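Local coordinates for protein 3-phytase (Klebsiella pneumoniae, PDB 2WNH) that probably hydrolyses phytate (inositol hexakisphosphate), removing its 3-phosphate as a histidine acid phosphatase of the branch 2 family, at residues A63-N66 against K67-E71; E71-H74 against Y75-L78; R102-A105 against Q106-D110; R371-V375 against G376-P380. The protein carries 3 engineered substitutions. All blocks are in the same frame, centred on the assembly; numbering follows the deposited sequence. Where two conformers were deposited one is given.

Interaction 1: residues A63-N66 against K67-E71; sequences AVVN and KGREE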
loop_
_atom_site.group_PDB
_atom_site.type_symbol
_atom_site.label_atom_id
_atom_site.label_comp_id
_atom_site.label_asym_id
_atom_site.label_seq_id
_atom_site.Cartn_x
_atom_site.Cartn_y
_atom_site.Cartn_z
ATOM N N ALA B 63 -4.493 -17.508 11.831
ATOM C CA ALA B 63 -4.715 -18.498 10.781
ATOM C C ALA B 63 -6.026 -18.270 10.032
ATOM O O ALA B 63 -6.083 -18.446 8.818
ATOM C CB ALA B 63 -4.676 -19.906 11.361
ATOM N N VAL B 64 -7.063 -17.868 10.770
ATOM C CA VAL B 64 -8.369 -17.570 10.158
ATOM C C VAL B 64 -8.275 -16.304 9.287
ATOM O O VAL B 64 -8.782 -16.290 8.155
ATOM C CB VAL B 64 -9.511 -17.516 11.199
ATOM C CG1 VAL B 64 -10.817 -17.059 10.531
ATOM C CG2 VAL B 64 -9.742 -18.920 11.784
ATOM N N VAL B 65 -7.591 -15.263 9.779
ATOM C CA VAL B 65 -7.340 -14.086 8.935
ATOM C C VAL B 65 -6.684 -14.474 7.607
ATOM O O VAL B 65 -7.077 -13.950 6.537
ATOM C CB VAL B 65 -6.463 -13.012 9.664
ATOM C CG1 VAL B 65 -5.951 -11.892 8.675
ATOM C CG2 VAL B 65 -7.244 -12.358 10.842
ATOM N N ASN B 66 -5.699 -15.377 7.657
ATOM C CA ASN B 66 -4.978 -15.781 6.418
ATOM C C ASN B 66 -5.935 -16.389 5.392
ATOM O O ASN B 66 -5.925 -16.048 4.207
ATOM C CB ASN B 66 -3.863 -16.791 6.708
ATOM C CG ASN B 66 -2.663 -16.186 7.455
ATOM O OD1 ASN B 66 -1.893 -16.919 8.077
ATOM N ND2 ASN B 66 -2.501 -14.890 7.394
ATOM N N LYS B 67 -6.795 -17.280 5.858
ATOM C CA LYS B 67 -7.800 -17.876 4.980
ATOM C C LYS B 67 -8.797 -16.814 4.461
ATOM O O LYS B 67 -9.081 -16.775 3.252
ATOM C CB LYS B 67 -8.493 -19.021 5.742
ATOM C CG LYS B 67 -9.526 -19.831 4.924
ATOM C CD LYS B 67 -10.882 -19.211 5.061
ATOM C CE LYS B 67 -11.974 -20.104 4.474
ATOM N NZ LYS B 67 -13.282 -19.445 4.864
ATOM N N GLY B 68 -9.305 -15.955 5.353
ATOM C CA GLY B 68 -10.248 -14.896 4.974
ATOM C C GLY B 68 -9.642 -13.934 3.938
ATOM O O GLY B 68 -10.324 -13.489 3.010
ATOM N N ARG B 69 -8.373 -13.613 4.099
ATOM C CA ARG B 69 -7.706 -12.670 3.183
ATOM C C ARG B 69 -7.638 -13.241 1.778
ATOM O O ARG B 69 -8.021 -12.574 0.806
ATOM C CB ARG B 69 -6.284 -12.340 3.660
ATOM C CG ARG B 69 -5.530 -11.397 2.703
ATOM C CD ARG B 69 -4.089 -11.110 3.137
ATOM N NE ARG B 69 -3.909 -10.725 4.549
ATOM C CZ ARG B 69 -4.644 -9.842 5.222
ATOM N NH1 ARG B 69 -5.700 -9.249 4.660
ATOM N NH2 ARG B 69 -4.347 -9.588 6.496
ATOM N N GLU B 70 -7.196 -14.490 1.665
ATOM C CA GLU B 70 -7.109 -15.119 0.338
ATOM C C GLU B 70 -8.515 -15.298 -0.268
ATOM O O GLU B 70 -8.700 -15.111 -1.471
ATOM C CB GLU B 70 -6.339 -16.432 0.431
ATOM C CG GLU B 70 -4.907 -16.264 0.964
ATOM C CD GLU B 70 -4.021 -15.370 0.091
ATOM O OE1 GLU B 70 -4.191 -15.368 -1.153
ATOM O OE2 GLU B 70 -3.135 -14.688 0.652
ATOM N N GLU B 71 -9.498 -15.612 0.578
ATOM C CA GLU B 71 -10.889 -15.776 0.154
ATOM C C GLU B 71 -11.474 -14.470 -0.385
ATOM O O GLU B 71 -12.151 -14.457 -1.432
ATOM C CB GLU B 71 -11.733 -16.274 1.335
ATOM C CG GLU B 71 -13.100 -16.766 0.914
ATOM C CD GLU B 71 -13.910 -17.324 2.068
ATOM O OE1 GLU B 71 -13.474 -17.216 3.234
ATOM O OE2 GLU B 71 -15.019 -17.827 1.778
#
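Arg69 N reaches Val65 O at 2.8 Å along helix 58-77, an alpha-helix in which every carbonyl from Ala63 to Asn66 is taken by an amide four residues on. The bond from Gly68 N to Val64 O is the straightest of the four, 2.9 Å long and 171° at the hydrogen, while Lys67 N to Ala63 O (3.3 Å) and Glu70 N to Asn66 O (3.2 Å) are longer. Val64, beta-branched and apolar, turns its methyls onto helix 99-112, where Thr104, Ala107 and Leu108 receive them. Against the second subunit, Val65 and Arg69 both pack on Leu351 of that chain, where the apolar branches of valine suit a leucine partner. Lys67 supplies the charged end of the buried face: its CG lies anti to the backbone N (chi1 -176°) and the chain bends at chi2, carrying the ammonium toward Glu71. Glu21 shares NZ through a second salt bridge, so one ammonium serves two acids; this probably eases the repulsion between the carboxylates of Glu21 and Glu71, which lie close together. A lysine suits this place because its long apolar stem can cross a buried surface before the charge is needed. Its NZ meets Glu71 OE1 at 2.8 Å, coming from above the carboxylate, 45° out of its plane.

Interaction 2: residues E71-H74 against Y75-L78; sequences EGQH and YRQL. With NA (sodium ion), chain G; NA (sodium ion), chain C.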
loop_
_atom_site.group_PDB
_atom_site.type_symbol
_atom_site.label_atom_id
_atom_site.label_comp_id
_atom_site.label_asym_id
_atom_site.label_seq_id
_atom_site.Cartn_x
_atom_site.Cartn_y
_atom_site.Cartn_z
ATOM N N GLU B 71 -9.498 -15.612 0.578
ATOM C CA GLU B 71 -10.889 -15.776 0.154
ATOM C C GLU B 71 -11.474 -14.470 -0.385
ATOM O O GLU B 71 -12.151 -14.457 -1.432
ATOM C CB GLU B 71 -11.733 -16.274 1.335
ATOM C CG GLU B 71 -13.100 -16.766 0.914
ATOM C CD GLU B 71 -13.910 -17.324 2.068
ATOM O OE1 GLU B 71 -13.474 -17.216 3.234
ATOM O OE2 GLU B 71 -15.019 -17.827 1.778
ATOM N N GLY B 72 -11.249 -13.366 0.332
ATOM C CA GLY B 72 -11.757 -12.077 -0.147
ATOM C C GLY B 72 -11.132 -11.704 -1.491
ATOM O O GLY B 72 -11.822 -11.205 -2.404
ATOM N N GLN B 73 -9.826 -11.957 -1.626
ATOM C CA GLN B 73 -9.133 -11.676 -2.893
ATOM C C GLN B 73 -9.736 -12.527 -4.018
ATOM O O GLN B 73 -9.960 -12.034 -5.129
ATOM C CB GLN B 73 -7.616 -11.901 -2.759
ATOM C CG GLN B 73 -6.939 -10.871 -1.833
ATOM C CD GLN B 73 -5.469 -11.146 -1.550
ATOM O OE1 GLN B 73 -4.891 -12.125 -2.049
ATOM N NE2 GLN B 73 -4.836 -10.253 -0.753
ATOM N N HIS B 74 -10.000 -13.798 -3.716
ATOM C CA HIS B 74 -10.556 -14.741 -4.692
ATOM C C HIS B 74 -11.923 -14.273 -5.183
ATOM O O HIS B 74 -12.181 -14.244 -6.378
ATOM C CB HIS B 74 -10.620 -16.149 -4.067
ATOM C CG HIS B 74 -11.390 -17.148 -4.870
ATOM N ND1 HIS B 74 -10.924 -17.674 -6.058
ATOM C CD2 HIS B 74 -12.576 -17.762 -4.625
ATOM C CE1 HIS B 74 -11.799 -18.551 -6.523
ATOM N NE2 HIS B 74 -12.814 -18.618 -5.675
ATOM N N TYR B 75 -12.802 -13.890 -4.261
ATOM C CA TYR B 75 -14.132 -13.434 -4.632
ATOM C C TYR B 75 -14.188 -12.048 -5.299
ATOM O O TYR B 75 -15.125 -11.773 -6.057
ATOM C CB TYR B 75 -15.112 -13.581 -3.459
ATOM C CG TYR B 75 -15.452 -15.025 -3.112
ATOM C CD1 TYR B 75 -15.675 -16.000 -4.125
ATOM C CD2 TYR B 75 -15.584 -15.428 -1.772
ATOM C CE1 TYR B 75 -16.013 -17.350 -3.789
ATOM C CE2 TYR B 75 -15.907 -16.764 -1.440
ATOM C CZ TYR B 75 -16.106 -17.718 -2.461
ATOM O OH TYR B 75 -16.460 -19.018 -2.132
ATOM N N ARG B 76 -13.188 -11.196 -5.063
ATOM C CA ARG B 76 -13.082 -9.946 -5.852
ATOM C C ARG B 76 -12.607 -10.284 -7.270
ATOM O O ARG B 76 -13.099 -9.692 -8.255
ATOM C CB ARG B 76 -12.150 -8.935 -5.166
ATOM C CG ARG B 76 -12.793 -8.253 -3.977
ATOM C CD ARG B 76 -11.897 -7.159 -3.375
ATOM N NE ARG B 76 -10.892 -7.729 -2.500
ATOM C CZ ARG B 76 -11.099 -8.056 -1.215
ATOM N NH1 ARG B 76 -12.279 -7.854 -0.623
ATOM N NH2 ARG B 76 -10.097 -8.588 -0.535
ATOM N N GLN B 77 -11.642 -11.197 -7.379
ATOM C CA GLN B 77 -11.087 -11.639 -8.677
ATOM C C GLN B 77 -12.213 -12.175 -9.568
ATOM O O GLN B 77 -12.290 -11.846 -10.752
ATOM C CB GLN B 77 -9.951 -12.674 -8.470
ATOM C CG GLN B 77 -9.628 -13.621 -9.655
ATOM C CD GLN B 77 -8.865 -12.964 -10.798
ATOM O OE1 GLN B 77 -8.320 -11.873 -10.640
ATOM N NE2 GLN B 77 -8.819 -13.635 -11.956
ATOM N N LEU B 78 -13.103 -12.977 -8.988
ATOM C CA LEU B 78 -14.228 -13.571 -9.733
ATOM C C LEU B 78 -15.369 -12.590 -9.989
ATOM O O LEU B 78 -16.365 -12.942 -10.647
ATOM C CB LEU B 78 -14.783 -14.774 -8.962
ATOM C CG LEU B 78 -13.897 -16.015 -8.935
ATOM C CD1 LEU B 78 -14.584 -17.094 -8.068
ATOM C CD2 LEU B 78 -13.648 -16.550 -10.334
HETATM NA NA NA G . -13.018 -7.434 -9.417
HETATM NA NA NA C . -12.597 -7.841 -9.655
HETATM O O HOH W 1 -14.517 -20.142 -0.135
#
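The carbonyl O of Gly72 sits beneath the middle of the Arg76 guanidinium, 3.4 Å from CZ, so one face of the cation lies over a peptide group that already accepts from Arg76 N at 3.0 Å. A bend at chi3 (-81°) folds the Arg76 chain back along the helix to reach this position, and glycine suits position 72, since a beta carbon there would crowd Arg76 NH2. The hydrogen bond of NH2 to Ala112 O helps hold the group there. Arg76 O also binds a sodium modelled at two positions about 0.6 Å apart, probably one ion shared with Arg76 O of the third subunit. Around the helix, the Tyr75 ring has Glu71 OE2 at its edge near the ring plane, 3.5 Å from CE2, and a water donates to both Glu71 OE2 and Tyr75 OH. His74 CD2 lies over a face of the tyrosine, 3.6 Å from CE1, though the two ring planes stand 51° apart. The imidazole in turn carries Leu78 CG over one face, with Leu78 CD1 3.3 Å from His74 NE2. Tyrosine suits the inward place because its ring is apolar and its hydroxyl finds Glu324. The end of helix 58-77 lies against the sheet, Tyr75 on Leu16 and Val19 of strand 14-24 and on Val322 of strand 320-328, and Leu78, just beyond the helix, packs on Trp326 of strand 320-328.

Interaction 3: residues R102-A105 against Q106-D110; sequences RATA and QALVD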
loop_
_atom_site.group_PDB
_atom_site.type_symbol
_atom_site.label_atom_id
_atom_site.label_comp_id
_atom_site.label_asym_id
_atom_site.label_seq_id
_atom_site.Cartn_x
_atom_site.Cartn_y
_atom_site.Cartn_z
ATOM N N ARG B 102 -17.763 -16.101 17.582
ATOM C CA ARG B 102 -17.783 -14.652 17.313
ATOM C C ARG B 102 -16.396 -14.172 16.850
ATOM O O ARG B 102 -16.275 -13.450 15.846
ATOM C CB ARG B 102 -18.264 -13.866 18.536
ATOM C CG ARG B 102 -19.765 -14.070 18.799
ATOM C CD ARG B 102 -20.214 -13.214 19.983
ATOM N NE ARG B 102 -19.673 -13.663 21.256
ATOM C CZ ARG B 102 -18.946 -12.913 22.090
ATOM N NH1 ARG B 102 -18.656 -11.648 21.794
ATOM N NH2 ARG B 102 -18.508 -13.440 23.233
ATOM N N ALA B 103 -15.345 -14.590 17.557
ATOM C CA ALA B 103 -14.013 -14.071 17.233
ATOM C C ALA B 103 -13.547 -14.624 15.872
ATOM O O ALA B 103 -12.893 -13.917 15.106
ATOM C CB ALA B 103 -13.023 -14.416 18.332
ATOM N N THR B 104 -13.899 -15.864 15.565
ATOM C CA THR B 104 -13.570 -16.458 14.265
ATOM C C THR B 104 -14.266 -15.702 13.114
ATOM O O THR B 104 -13.650 -15.393 12.063
ATOM C CB THR B 104 -13.962 -17.953 14.222
ATOM O OG1 THR B 104 -13.138 -18.667 15.151
ATOM C CG2 THR B 104 -13.776 -18.527 12.823
ATOM N N ALA B 105 -15.541 -15.391 13.322
ATOM C CA ALA B 105 -16.295 -14.591 12.351
ATOM C C ALA B 105 -15.624 -13.224 12.142
ATOM O O ALA B 105 -15.487 -12.785 11.005
ATOM C CB ALA B 105 -17.730 -14.428 12.821
ATOM N N GLN B 106 -15.245 -12.548 13.228
ATOM C CA GLN B 106 -14.474 -11.297 13.107
ATOM C C GLN B 106 -13.185 -11.490 12.298
ATOM O O GLN B 106 -12.903 -10.696 11.390
ATOM C CB GLN B 106 -14.153 -10.721 14.493
ATOM C CG GLN B 106 -15.402 -10.240 15.254
ATOM C CD GLN B 106 -15.045 -9.744 16.625
ATOM O OE1 GLN B 106 -15.594 -8.735 17.119
ATOM N NE2 GLN B 106 -14.114 -10.425 17.249
ATOM N N ALA B 107 -12.433 -12.552 12.596
ATOM C CA ALA B 107 -11.180 -12.839 11.875
ATOM C C ALA B 107 -11.390 -13.009 10.378
ATOM O O ALA B 107 -10.574 -12.514 9.581
ATOM C CB ALA B 107 -10.464 -14.064 12.474
ATOM N N LEU B 108 -12.468 -13.688 9.975
ATOM C CA LEU B 108 -12.690 -13.923 8.550
ATOM C C LEU B 108 -12.923 -12.628 7.796
ATOM O O LEU B 108 -12.337 -12.462 6.727
ATOM C CB LEU B 108 -13.905 -14.834 8.312
ATOM C CG LEU B 108 -13.580 -16.310 8.585
ATOM C CD1 LEU B 108 -14.842 -17.201 8.677
ATOM C CD2 LEU B 108 -12.646 -16.896 7.506
ATOM N N VAL B 109 -13.724 -11.714 8.360
ATOM C CA VAL B 109 -14.005 -10.443 7.649
ATOM C C VAL B 109 -12.865 -9.426 7.809
ATOM O O VAL B 109 -12.635 -8.594 6.922
ATOM C CB VAL B 109 -15.397 -9.848 7.985
ATOM C CG1 VAL B 109 -16.488 -10.714 7.369
ATOM C CG2 VAL B 109 -15.588 -9.712 9.509
ATOM N N ASP B 110 -12.148 -9.515 8.933
ATOM C CA ASP B 110 -10.886 -8.771 9.163
ATOM C C ASP B 110 -9.884 -9.056 8.025
ATOM O O ASP B 110 -9.279 -8.138 7.473
ATOM C CB ASP B 110 -10.302 -9.227 10.526
ATOM C CG ASP B 110 -9.357 -8.202 11.177
ATOM O OD1 ASP B 110 -9.077 -7.109 10.635
ATOM O OD2 ASP B 110 -8.888 -8.518 12.294
#
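Gln106 opens the second segment, in helix 99-112, by closing a bond from its N to Arg102 O, 3.0 Å long and 170° at the hydrogen. Its side chain runs back over the preceding turn: CG lies 3.4 Å from Arg102 O, and the extended chain takes NE2 to 3.6 Å from Ala103 CA. The amide suits a subunit boundary, since OE1 is hydrogen-bonded to Thr50 of the second subunit. Ala107 follows, its N bound to Ala103 O at 2.9 Å; a lone methyl fits here because Tyr61 of helix 58-77 presses against it. Leu108 N takes the carbonyl O of Thr104, also at 2.9 Å, a threonine whose hydroxyl is occupied with Arg100 O and Gly26 N, which allows a polar residue in a buried place. With CG beside its own backbone N (chi1 -77°), the leucine leans back over that same carbonyl, CG 3.6 Å from Thr104 O, and presents its branched end to Lys67. Val109 makes the weak member of the series, N to Ala105 O at 3.4 Å, and its CG2 rests at the same distance from that oxygen. At Asp110 the carboxylate turns to Tyr61, and to His59 and Asn221 of the second subunit. The helix is therefore covered on several sides: helix 58-77 meets Ala107 and Leu108, strand 91-95 meets Ala105 and Val109, and strand 284-289 meets Thr104, Ala105 and Leu108.

Interaction 4: residues R371-V375 against G376-P380; sequences RQTDV and GTLCP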
loop_
_atom_site.group_PDB
_atom_site.type_symbol
_atom_site.label_atom_id
_atom_site.label_comp_id
_atom_site.label_asym_id
_atom_site.label_seq_id
_atom_site.Cartn_x
_atom_site.Cartn_y
_atom_site.Cartn_z
ATOM N N ARG B 371 -20.495 -31.355 -14.046
ATOM C CA ARG B 371 -19.468 -31.142 -15.073
ATOM C C ARG B 371 -18.253 -30.416 -14.500
ATOM O O ARG B 371 -18.397 -29.494 -13.699
ATOM C CB ARG B 371 -20.043 -30.371 -16.267
ATOM C CG ARG B 371 -20.677 -28.994 -15.920
ATOM C CD ARG B 371 -21.301 -28.299 -17.161
ATOM N NE ARG B 371 -22.416 -29.061 -17.717
ATOM C CZ ARG B 371 -22.386 -29.729 -18.873
ATOM N NH1 ARG B 371 -21.310 -29.709 -19.647
ATOM N NH2 ARG B 371 -23.456 -30.391 -19.267
ATOM N N GLN B 372 -17.072 -30.837 -14.925
ATOM C CA GLN B 372 -15.823 -30.175 -14.557
ATOM C C GLN B 372 -15.595 -28.923 -15.415
ATOM O O GLN B 372 -15.450 -29.020 -16.650
ATOM C CB GLN B 372 -14.648 -31.138 -14.744
ATOM C CG GLN B 372 -14.557 -32.217 -13.694
ATOM C CD GLN B 372 -14.137 -31.660 -12.345
ATOM O OE1 GLN B 372 -13.320 -30.728 -12.255
ATOM N NE2 GLN B 372 -14.699 -32.223 -11.287
ATOM N N THR B 373 -15.546 -27.758 -14.762
ATOM C CA THR B 373 -15.332 -26.484 -15.439
ATOM C C THR B 373 -14.076 -25.814 -14.911
ATOM O O THR B 373 -13.459 -26.290 -13.950
ATOM C CB THR B 373 -16.502 -25.492 -15.210
ATOM O OG1 THR B 373 -16.421 -24.957 -13.879
ATOM C CG2 THR B 373 -17.836 -26.193 -15.374
ATOM N N ASP B 374 -13.701 -24.705 -15.532
ATOM C CA ASP B 374 -12.497 -23.983 -15.103
ATOM C C ASP B 374 -12.659 -23.335 -13.714
ATOM O O ASP B 374 -11.662 -22.919 -13.101
ATOM C CB ASP B 374 -12.076 -22.973 -16.181
ATOM C CG ASP B 374 -11.514 -23.664 -17.436
ATOM O OD1 ASP B 374 -10.721 -24.619 -17.296
ATOM O OD2 ASP B 374 -11.860 -23.248 -18.561
ATOM N N VAL B 375 -13.891 -23.317 -13.202
ATOM C CA VAL B 375 -14.173 -22.746 -11.870
ATOM C C VAL B 375 -14.502 -23.829 -10.835
ATOM O O VAL B 375 -14.858 -23.522 -9.682
ATOM C CB VAL B 375 -15.292 -21.666 -11.933
ATOM C CG1 VAL B 375 -14.861 -20.531 -12.864
ATOM C CG2 VAL B 375 -16.623 -22.247 -12.414
ATOM N N GLY B 376 -14.413 -25.098 -11.247
ATOM C CA GLY B 376 -14.786 -26.195 -10.339
ATOM C C GLY B 376 -15.846 -27.141 -10.907
ATOM O O GLY B 376 -16.236 -27.013 -12.065
ATOM N N THR B 377 -16.307 -28.066 -10.067
ATOM C CA THR B 377 -17.367 -29.031 -10.431
ATOM C C THR B 377 -18.724 -28.397 -10.226
ATOM O O THR B 377 -19.105 -28.096 -9.082
ATOM C CB THR B 377 -17.245 -30.346 -9.590
ATOM O OG1 THR B 377 -15.929 -30.904 -9.773
ATOM C CG2 THR B 377 -18.300 -31.388 -9.992
ATOM N N LEU B 378 -19.445 -28.177 -11.338
ATOM C CA LEU B 378 -20.740 -27.525 -11.327
ATOM C C LEU B 378 -21.858 -28.523 -11.625
ATOM O O LEU B 378 -21.778 -29.299 -12.576
ATOM C CB LEU B 378 -20.761 -26.359 -12.336
ATOM C CG LEU B 378 -20.346 -24.960 -11.837
ATOM C CD1 LEU B 378 -19.244 -24.899 -10.801
ATOM C CD2 LEU B 378 -20.042 -24.021 -13.019
ATOM N N CYS B 379 -22.892 -28.487 -10.787
ATOM C CA CYS B 379 -23.993 -29.452 -10.819
ATOM C C CYS B 379 -25.315 -28.743 -11.134
ATOM O O CYS B 379 -25.634 -27.729 -10.499
ATOM C CB CYS B 379 -24.069 -30.146 -9.448
ATOM S SG CYS B 379 -22.508 -30.999 -9.026
ATOM N N PRO B 380 -26.101 -29.257 -12.108
ATOM C CA PRO B 380 -27.394 -28.614 -12.362
ATOM C C PRO B 380 -28.126 -28.291 -11.064
ATOM O O PRO B 380 -28.316 -29.163 -10.203
ATOM C CB PRO B 380 -28.130 -29.660 -13.219
ATOM C CG PRO B 380 -27.011 -30.260 -14.010
ATOM C CD PRO B 380 -25.880 -30.397 -13.021
#
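Thr373 and Gly376 hold each other through three bonds. Gly376 O accepts both from Thr373 N, at 2.9 Å, and from Thr373 OG1, at 2.7 Å, while Gly376 N returns a bond to Thr373 O at 3.1 Å. That last donor stands well above the carbonyl plane, 68° out of it. The threonine hydroxyl works in two roles, because it also accepts from Val375 N at 3.1 Å and so closes an ST turn; its position between the backbone N and carbonyl carbon (chi1 75°) brings it within range of both partners. Next along the strands, Arg371 and Leu378 exchange backbone bonds in both directions, Arg371 N to Leu378 O measuring 2.8 Å. Together these pairs make a beta hairpin of strands 371-373 and 376-380, joined by a type I turn from Thr373 to Gly376. Glycine fits the last corner because its positive phi (125°) would drive a CB into the carbonyl O of Val375. Leu378 is on the same face as Thr373, and Val375 CG2, from the turn, meets Leu378 CD2 at 3.9 Å, two apolar branches crossing obliquely; the threonine methyl lies equally near that leucine carbon. On the other face, the Thr377 hydroxyl, OG1, is hydrogen-bonded to Glu364 OE1. Further out, Trp14 of strand 14-24 packs on Thr373, Val375 and Leu378, and Trp326 on the latter two. The disulfide between Cys379 and Cys370 ties the hairpin across its open end, where Cys379 also bonds through its backbone to Leu336 of strand 334-342.

Interactions 1 and 2 are successive lengths of helix 58-77 and share Glu71, which faces Lys67 in the first and Tyr75 in the second. Interaction 3 lies on helix 99-112, which packs directly on the helix of interaction 1; both contacts are largely buried and both touch the second subunit. Interaction 2 is partly buried and mixes aromatic and cationic groups with a sodium site shared with the third subunit. Interaction 4, also partly buried, replaces helical bonds with hairpin pairing and touches no other chain of the assembly. It lies about 29 Å from interaction 3, centre to centre. Interactions 2 and 4 have Trp326 as a common neighbour.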